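Local coordinates for protein 26S proteasome regulatory subunit RPN10 (Schizosaccharomyces pombe, PDB 2X5N) that protects ubiquitin chains against disassembly by deubiquitinating enzymes and so promotes protein degradation, as a regulatory subunit of the 26S proteasome, at residues G18-T23 / V168-S173; F25-D30 / Q175-L180. All blocks are in the same frame, centred on the assembly; numbering follows the deposited sequence.

Contact 1. Residues G18-T23 / V168-S173; sequences GDYIPT and VSIPPS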
ATOM      1  N   GLY A  18       6.704   8.997  16.611  1.00  7.24           N
ATOM      2  CA  GLY A  18       7.160   7.827  17.344  1.00  8.59           C
ATOM      3  C   GLY A  18       6.084   7.003  18.036  1.00  6.19           C
ATOM      4  O   GLY A  18       6.394   6.140  18.847  1.00  9.18           O
ATOM      5  N   ASP A  19       4.821   7.251  17.714  1.00  5.10           N
ATOM      6  CA  ASP A  19       3.748   6.437  18.274  1.00  6.38           C
ATOM      7  C   ASP A  19       3.667   5.014  17.715  1.00  6.68           C
ATOM      8  O   ASP A  19       2.929   4.189  18.262  1.00  7.53           O
ATOM      9  CB  ASP A  19       2.381   7.156  18.208  1.00  7.21           C
ATOM     10  CG  ASP A  19       1.889   7.449  16.798  1.00  7.46           C
ATOM     11  OD1 ASP A  19       2.641   7.316  15.817  1.00  6.74           O
ATOM     12  OD2 ASP A  19       0.704   7.833  16.697  1.00 10.09           O
ATOM     13  N   TYR A  20       4.414   4.735  16.648  1.00  5.32           N
ATOM     14  CA  TYR A  20       4.688   3.360  16.209  1.00  4.97           C
ATOM     15  C   TYR A  20       6.196   3.191  16.256  1.00  5.68           C
ATOM     16  O   TYR A  20       6.930   4.103  15.916  1.00  6.65           O
ATOM     17  CB  TYR A  20       4.149   3.101  14.787  1.00  6.06           C
ATOM     18  CG  TYR A  20       2.649   3.155  14.698  1.00  4.76           C
ATOM     19  CD1 TYR A  20       1.884   2.002  14.540  1.00  5.14           C
ATOM     20  CD2 TYR A  20       1.980   4.368  14.836  1.00  5.32           C
ATOM     21  CE1 TYR A  20       0.506   2.070  14.497  1.00  4.96           C
ATOM     22  CE2 TYR A  20       0.599   4.437  14.793  1.00  4.42           C
ATOM     23  CZ  TYR A  20      -0.122   3.287  14.630  1.00  4.54           C
ATOM     24  OH  TYR A  20      -1.491   3.377  14.600  1.00  5.31           O
ATOM     25  N   ILE A  21       6.665   2.028  16.700  1.00  7.56           N
ATOM     26  CA  ILE A  21       8.077   1.821  16.941  1.00  9.52           C
ATOM     27  C   ILE A  21       8.798   1.488  15.643  1.00  7.40           C
ATOM     28  O   ILE A  21       8.373   0.607  14.922  1.00  7.73           O
ATOM     29  CB  ILE A  21       8.294   0.699  17.987  1.00 15.59           C
ATOM     30  CG1 ILE A  21       7.862   1.194  19.371  1.00 37.33           C
ATOM     31  CG2 ILE A  21       9.759   0.307  18.061  1.00 13.23           C
ATOM     32  CD1 ILE A  21       7.882   0.127  20.439  1.00 56.94           C
ATOM     33  N   PRO A  22       9.888   2.204  15.336  1.00  6.07           N
ATOM     34  CA  PRO A  22      10.439   3.367  16.047  1.00  6.45           C
ATOM     35  C   PRO A  22       9.839   4.706  15.576  1.00  7.01           C
ATOM     36  O   PRO A  22       9.822   5.680  16.336  1.00  8.11           O
ATOM     37  CB  PRO A  22      11.926   3.291  15.706  1.00  8.84           C
ATOM     38  CG  PRO A  22      11.928   2.707  14.304  1.00  9.29           C
ATOM     39  CD  PRO A  22      10.794   1.727  14.273  1.00  7.11           C
ATOM     40  N   THR A  23       9.365   4.743  14.330  1.00  5.90           N
ATOM     41  CA  THR A  23       8.519   5.821  13.818  1.00  5.58           C
ATOM     42  C   THR A  23       7.467   5.166  12.940  1.00  4.52           C
ATOM     43  O   THR A  23       7.637   4.042  12.498  1.00  5.74           O
ATOM     44  CB  THR A  23       9.289   6.840  12.957  1.00  6.77           C
ATOM     45  OG1 THR A  23       9.807   6.190  11.795  1.00  8.04           O
ATOM     46  CG2 THR A  23      10.410   7.483  13.763  1.00  9.36           C
ATOM     47  N   VAL A 168      -7.009  -2.885   6.901  1.00  4.64           N
ATOM     48  CA  VAL A 168      -6.310  -3.355   8.091  1.00  4.25           C
ATOM     49  C   VAL A 168      -5.988  -2.082   8.885  1.00  4.57           C
ATOM     50  O   VAL A 168      -5.164  -1.260   8.467  1.00  6.46           O
ATOM     51  CB  VAL A 168      -5.029  -4.129   7.740  1.00  5.98           C
ATOM     52  CG1 VAL A 168      -4.238  -4.513   9.000  1.00  7.81           C
ATOM     53  CG2 VAL A 168      -5.374  -5.359   6.878  1.00  7.26           C
ATOM     54  N   SER A 169      -6.610  -1.929  10.051  0.89  4.98           N
ATOM     55  CA  SER A 169      -6.500  -0.706  10.840  0.89  4.92           C
ATOM     56  C   SER A 169      -5.781  -1.067  12.122  0.89  3.78           C
ATOM     57  O   SER A 169      -6.272  -1.908  12.867  0.89  6.60           O
ATOM     58  CB  SER A 169      -7.901  -0.179  11.163  0.89  7.94           C
ATOM     59  OG  SER A 169      -8.625   0.097   9.989  0.89 10.79           O
ATOM     60  N   ILE A 170      -4.648  -0.421  12.388  0.89  4.23           N
ATOM     61  CA  ILE A 170      -3.829  -0.813  13.525  0.89  5.65           C
ATOM     62  C   ILE A 170      -3.539   0.413  14.358  0.89  5.06           C
ATOM     63  O   ILE A 170      -2.836   1.299  13.902  0.89  4.91           O
ATOM     64  CB  ILE A 170      -2.483  -1.365  13.069  0.89 15.56           C
ATOM     65  CG1 ILE A 170      -2.673  -2.570  12.141  0.89 53.61           C
ATOM     66  CG2 ILE A 170      -1.625  -1.745  14.273  0.89 31.73           C
ATOM     67  CD1 ILE A 170      -3.339  -3.749  12.789  0.89 81.02           C
ATOM     68  N   PRO A 171      -4.106   0.492  15.563  1.00  5.57           N
ATOM     69  CA  PRO A 171      -3.765   1.561  16.492  1.00  6.48           C
ATOM     70  C   PRO A 171      -2.353   1.624  16.993  1.00  6.00           C
ATOM     71  O   PRO A 171      -1.665   0.608  16.908  1.00  7.40           O
ATOM     72  CB  PRO A 171      -4.842   1.529  17.585  1.00 12.41           C
ATOM     73  CG  PRO A 171      -5.711   0.348  17.264  1.00 13.02           C
ATOM     74  CD  PRO A 171      -5.096  -0.438  16.124  1.00  8.50           C
ATOM     75  N   PRO A 172      -1.950   2.740  17.599  1.00  6.34           N
ATOM     76  CA  PRO A 172      -0.663   2.751  18.276  1.00  9.09           C
ATOM     77  C   PRO A 172      -0.455   1.637  19.271  1.00  9.74           C
ATOM     78  O   PRO A 172      -1.413   1.368  19.954  1.00  9.52           O
ATOM     79  CB  PRO A 172      -0.514   4.186  18.788  1.00  7.89           C
ATOM     80  CG  PRO A 172      -1.476   4.993  17.963  1.00  8.37           C
ATOM     81  CD  PRO A 172      -2.603   4.057  17.630  1.00  7.54           C
ATOM     82  N   SER A 173       0.702   1.009  19.379  1.00 10.98           N
ATOM     83  CA  SER A 173       0.884   0.002  20.403  1.00 14.99           C
ATOM     84  C   SER A 173       2.354  -0.228  20.603  1.00 19.11           C
ATOM     85  O   SER A 173       3.160   0.262  19.815  1.00 20.00           O
ATOM     86  CB  SER A 173       0.173  -1.299  20.032  1.00 21.50           C
ATOM     87  OG  SER A 173       1.012  -2.187  19.324  1.00 17.50           O
TER
HETATM   88  O   HOH W   1       2.578   1.712  17.772  1.00 26.14           O
HETATM   89  O   HOH W   2       4.137   0.039  17.010  1.00 20.20           O
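Tyr-20 reaches across to the chain leaving strand 166-170 and makes the direct polar link of this contact: its OH donates to Ile-170 O at 2.6 Å. The acceptor lies near the plane of the phenol ring, and the hydroxyl in turn sits in the carbonyl plane on a lone pair, with a C=O...OH angle of 142°. A second partner, the backbone N of Gly-144, also bonds this hydroxyl, so the OH of this buried tyrosine has two backbone partners, one in the chain leaving strand 166-170 and one just past strand 136-143. A chi1 of -66° sets CG beside the backbone N, where the ring's path to Pro-172 and Ile-170 begins.

Apolar contact centres on Pro-172. Its CA stands over one face of the tyrosine ring, 4.1 Å from the centroid and 26° off the normal, a CH-pi contact displaced toward the rim; CG meets CE2 of Tyr-20 at 3.8 Å. The proline also leans on Asp-19, where its CB lies 3.5 Å from Asp-19 O and its CG approaches the carboxylate oxygen OD2. That carboxylate has its main partner elsewhere, in a salt bridge from OD2 to Arg-24.

In the von Willebrand A fold, a Rossmann-like alpha/beta sheet flanked by helices, residues 18-23 belong to the loop between strand 3-9 and helix 24-42, while 168-173 runs off the edge strand 166-170, here through two consecutive prolines.

Water completes the join at the surface. One molecule donates to Asp-19 O and accepts from Ser-173 N at 2.6 Å, spanning a direct O...N separation of 4.0 Å. Another accepts from Ile-21 N at 3.2 Å and donates to Ser-173 O.

Contact 2. Residues F25-D30 / Q175-L180; sequences FEAQKD and QLLSDL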
ATOM      1  N   PHE A  25       6.966   5.928   9.857  1.00  5.59           N
ATOM      2  CA  PHE A  25       7.601   5.661   8.586  1.00  5.00           C
ATOM      3  C   PHE A  25       8.401   4.366   8.602  1.00  6.71           C
ATOM      4  O   PHE A  25       8.294   3.551   7.671  1.00  6.17           O
ATOM      5  CB  PHE A  25       8.510   6.803   8.163  1.00  6.61           C
ATOM      6  CG  PHE A  25       9.103   6.547   6.826  1.00  6.91           C
ATOM      7  CD1 PHE A  25       8.352   6.771   5.672  1.00  7.48           C
ATOM      8  CD2 PHE A  25      10.329   5.938   6.700  1.00 10.37           C
ATOM      9  CE1 PHE A  25       8.844   6.448   4.426  1.00  7.35           C
ATOM     10  CE2 PHE A  25      10.836   5.628   5.440  1.00 14.19           C
ATOM     11  CZ  PHE A  25      10.087   5.886   4.313  1.00 11.89           C
ATOM     12  N   GLU A  26       9.209   4.178   9.643  0.54  5.04           N
ATOM     13  CA  GLU A  26      10.097   3.029   9.715  0.54  6.03           C
ATOM     14  C   GLU A  26       9.350   1.733   9.994  0.54  5.84           C
ATOM     15  O   GLU A  26       9.741   0.654   9.554  0.54  8.51           O
ATOM     16  CB  GLU A  26      11.165   3.276  10.767  0.54  6.39           C
ATOM     17  CG  GLU A  26      12.227   4.267  10.304  0.54 10.60           C
ATOM     18  CD  GLU A  26      13.045   3.708   9.155  0.54 16.58           C
ATOM     19  OE1 GLU A  26      13.367   2.501   9.205  0.54 19.50           O
ATOM     20  OE2 GLU A  26      13.354   4.462   8.204  0.54 18.73           O
ATOM     21  N   ALA A  27       8.272   1.859  10.741  1.00  5.15           N
ATOM     22  CA  ALA A  27       7.336   0.770  10.979  1.00  5.70           C
ATOM     23  C   ALA A  27       6.743   0.211   9.707  1.00  4.45           C
ATOM     24  O   ALA A  27       6.611  -0.983   9.475  1.00  5.39           O
ATOM     25  CB  ALA A  27       6.327   1.081  12.037  1.00  5.66           C
ATOM     26  N   GLN A  28       6.350   1.166   8.880  1.00  7.18           N
ATOM     27  CA  GLN A  28       5.802   0.886   7.577  1.00  7.86           C
ATOM     28  C   GLN A  28       6.867   0.201   6.727  1.00  6.74           C
ATOM     29  O   GLN A  28       6.596  -0.781   6.028  1.00  6.85           O
ATOM     30  CB  GLN A  28       5.315   2.218   6.949  1.00  5.58           C
ATOM     31  CG  GLN A  28       5.273   2.242   5.465  1.00  8.20           C
ATOM     32  CD  GLN A  28       4.956   3.622   4.992  1.00  6.17           C
ATOM     33  OE1 GLN A  28       3.851   3.899   4.564  1.00  6.13           O
ATOM     34  NE2 GLN A  28       5.933   4.524   5.107  1.00  6.10           N
ATOM     35  N   LYS A  29       8.074   0.755   6.730  0.80  7.22           N
ATOM     36  CA  LYS A  29       9.165   0.219   5.883  0.80  8.72           C
ATOM     37  C   LYS A  29       9.428  -1.285   6.110  0.80  7.05           C
ATOM     38  O   LYS A  29       9.609  -2.040   5.155  0.80  9.90           O
ATOM     39  CB  LYS A  29      10.446   1.034   6.087  0.80 21.25           C
ATOM     40  CG  LYS A  29      11.519   0.793   5.052  0.80 51.22           C
ATOM     41  CD  LYS A  29      12.749   1.620   5.367  0.80 79.87           C
ATOM     42  CE  LYS A  29      13.846   1.416   4.346  0.80106.12           C
ATOM     43  NZ  LYS A  29      15.129   1.988   4.831  0.80129.67           N
ATOM     44  N   ASP A  30       9.402  -1.721   7.371  1.00  9.17           N
ATOM     45  CA  ASP A  30       9.546  -3.146   7.681  1.00  7.99           C
ATOM     46  C   ASP A  30       8.329  -3.969   7.176  1.00  9.87           C
ATOM     47  O   ASP A  30       8.462  -5.101   6.724  1.00 10.43           O
ATOM     48  CB  ASP A  30       9.700  -3.374   9.194  1.00 11.60           C
ATOM     49  CG  ASP A  30      11.077  -2.976   9.735  0.53 12.13           C
ATOM     50  OD1 ASP A  30      11.897  -2.425   8.980  0.45 11.86           O
ATOM     51  OD2 ASP A  30      11.339  -3.223  10.936  0.39 12.18           O
ATOM     52  N   GLN A 175       3.744  -3.123  20.181  1.00 11.97           N
ATOM     53  CA  GLN A 175       4.109  -4.217  19.286  1.00 10.60           C
ATOM     54  C   GLN A 175       4.489  -3.648  17.930  1.00  9.55           C
ATOM     55  O   GLN A 175       4.268  -2.484  17.662  1.00 13.29           O
ATOM     56  CB  GLN A 175       2.978  -5.240  19.178  1.00 21.92           C
ATOM     57  CG  GLN A 175       2.653  -5.885  20.539  1.00 31.73           C
ATOM     58  CD  GLN A 175       1.889  -7.191  20.438  1.00 37.06           C
ATOM     59  OE1 GLN A 175       1.397  -7.564  19.377  1.00 31.58           O
ATOM     60  NE2 GLN A 175       1.784  -7.895  21.558  1.00 51.23           N
ATOM     61  N   LEU A 176       5.069  -4.480  17.082  1.00  8.02           N
ATOM     62  CA  LEU A 176       5.580  -4.022  15.803  1.00  8.73           C
ATOM     63  C   LEU A 176       4.536  -4.094  14.714  1.00  6.41           C
ATOM     64  O   LEU A 176       3.845  -5.106  14.568  1.00  6.36           O
ATOM     65  CB  LEU A 176       6.771  -4.861  15.378  1.00 16.19           C
ATOM     66  CG  LEU A 176       7.937  -4.873  16.376  1.00 39.01           C
ATOM     67  CD1 LEU A 176       9.127  -5.602  15.789  1.00 54.34           C
ATOM     68  CD2 LEU A 176       8.317  -3.455  16.783  1.00 53.06           C
ATOM     69  N   LEU A 177       4.417  -3.019  13.946  1.00  5.24           N
ATOM     70  CA  LEU A 177       3.417  -2.974  12.898  1.00  6.27           C
ATOM     71  C   LEU A 177       3.540  -4.142  11.939  1.00  5.99           C
ATOM     72  O   LEU A 177       2.542  -4.728  11.536  1.00  6.65           O
ATOM     73  CB  LEU A 177       3.540  -1.649  12.148  1.00  6.24           C
ATOM     74  CG  LEU A 177       2.536  -1.407  10.999  1.00  5.51           C
ATOM     75  CD1 LEU A 177       1.096  -1.413  11.505  1.00  6.51           C
ATOM     76  CD2 LEU A 177       2.852  -0.125  10.286  1.00  6.01           C
ATOM     77  N   SER A 178       4.764  -4.484  11.570  0.77  4.72           N
ATOM     78  CA  SER A 178       4.961  -5.558  10.607  0.77  7.02           C
ATOM     79  C   SER A 178       4.399  -6.871  11.132  0.77  6.61           C
ATOM     80  O   SER A 178       3.771  -7.618  10.398  0.77  8.22           O
ATOM     81  CB  SER A 178       6.439  -5.698  10.242  0.77  7.81           C
ATOM     82  OG  SER A 178       7.229  -5.955  11.389  0.77 10.49           O
ATOM     83  N   ASP A 179       4.612  -7.151  12.412  1.00  6.76           N
ATOM     84  CA  ASP A 179       4.082  -8.367  13.019  1.00  7.90           C
ATOM     85  C   ASP A 179       2.563  -8.335  13.020  1.00  6.38           C
ATOM     86  O   ASP A 179       1.918  -9.321  12.697  1.00  8.42           O
ATOM     87  CB  ASP A 179       4.605  -8.536  14.448  1.00  9.32           C
ATOM     88  CG  ASP A 179       6.102  -8.813  14.491  0.70 14.23           C
ATOM     89  OD1 ASP A 179       6.612  -9.455  13.556  0.72 15.63           O
ATOM     90  OD2 ASP A 179       6.767  -8.381  15.446  0.80 18.07           O
ATOM     91  N   LEU A 180       1.991  -7.210  13.416  1.00  6.37           N
ATOM     92  CA  LEU A 180       0.535  -7.079  13.462  1.00  7.42           C
ATOM     93  C   LEU A 180      -0.103  -7.225  12.082  1.00  5.56           C
ATOM     94  O   LEU A 180      -1.098  -7.919  11.929  1.00  7.27           O
ATOM     95  CB  LEU A 180       0.164  -5.752  14.113  1.00  8.76           C
ATOM     96  CG  LEU A 180       0.533  -5.703  15.598  1.00  9.37           C
ATOM     97  CD1 LEU A 180       0.494  -4.272  16.107  1.00 11.71           C
ATOM     98  CD2 LEU A 180      -0.417  -6.588  16.412  1.00 14.76           C
TER
HETATM   99  O   HOH W   3       7.025  -2.733  11.736  1.00  8.95           O
HETATM  100  O   HOH W   4       9.583  -4.578  12.455  1.00 28.67           O
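Ala-27 and Leu-177 meet in a close helix-to-helix contact, mostly buried, where an early turn of helix 24-42 faces the first turn of helix 177-182. The CA atoms of this pair are 5.7 Å apart, and their CB atoms touch at 3.9 Å. Leucine CD2 lies over the alanine's backbone, 3.9 Å from Ala-27 O; chi1 (-179°) sets CG anti to the leucine's own N, and chi2 of 61° then places the CD branches. Leu-177 also packs on Ile-170, so it touches both helix 24-42 and edge strand 166-170 of the von Willebrand A fold, whose central sheet is covered by helices.

Further along, Asp-30 and Ser-178 come together through their CB atoms, 4.1 Å apart. Between the two helices, polar links run through water. One molecule donates to Ala-27 O and accepts from Ser-178 N, each at 2.9 Å, joining a carbonyl of one helix to an N-H in the first turn of the other. A second donates to Asp-30 OD2 at 2.7 Å and, in the conformer given here, hydrogen-bonds to Ser-178 OG.

Overall arrangement
From the N terminus the chain leaves strand 3-9, passes through loop 18-23 and enters helix 24-42; much later it runs along strand 166-170, turns, and starts helix 177-182. Contact 1 closes the long loop from 18-23 to 168-173, and contact 2 closes another from 25-30 to 175-180. Their segments alternate along the chain, so the two closures cross rather than nest. Their centres lie 7 Å apart, and they touch: Ile-21 O is 3.6 Å from Ala-27 CB, and, in the conformer given, Ile-170 CG2 packs on Leu-180. Together they tie loop 18-23 and helix 24-42 to the edge strand and the helix following it.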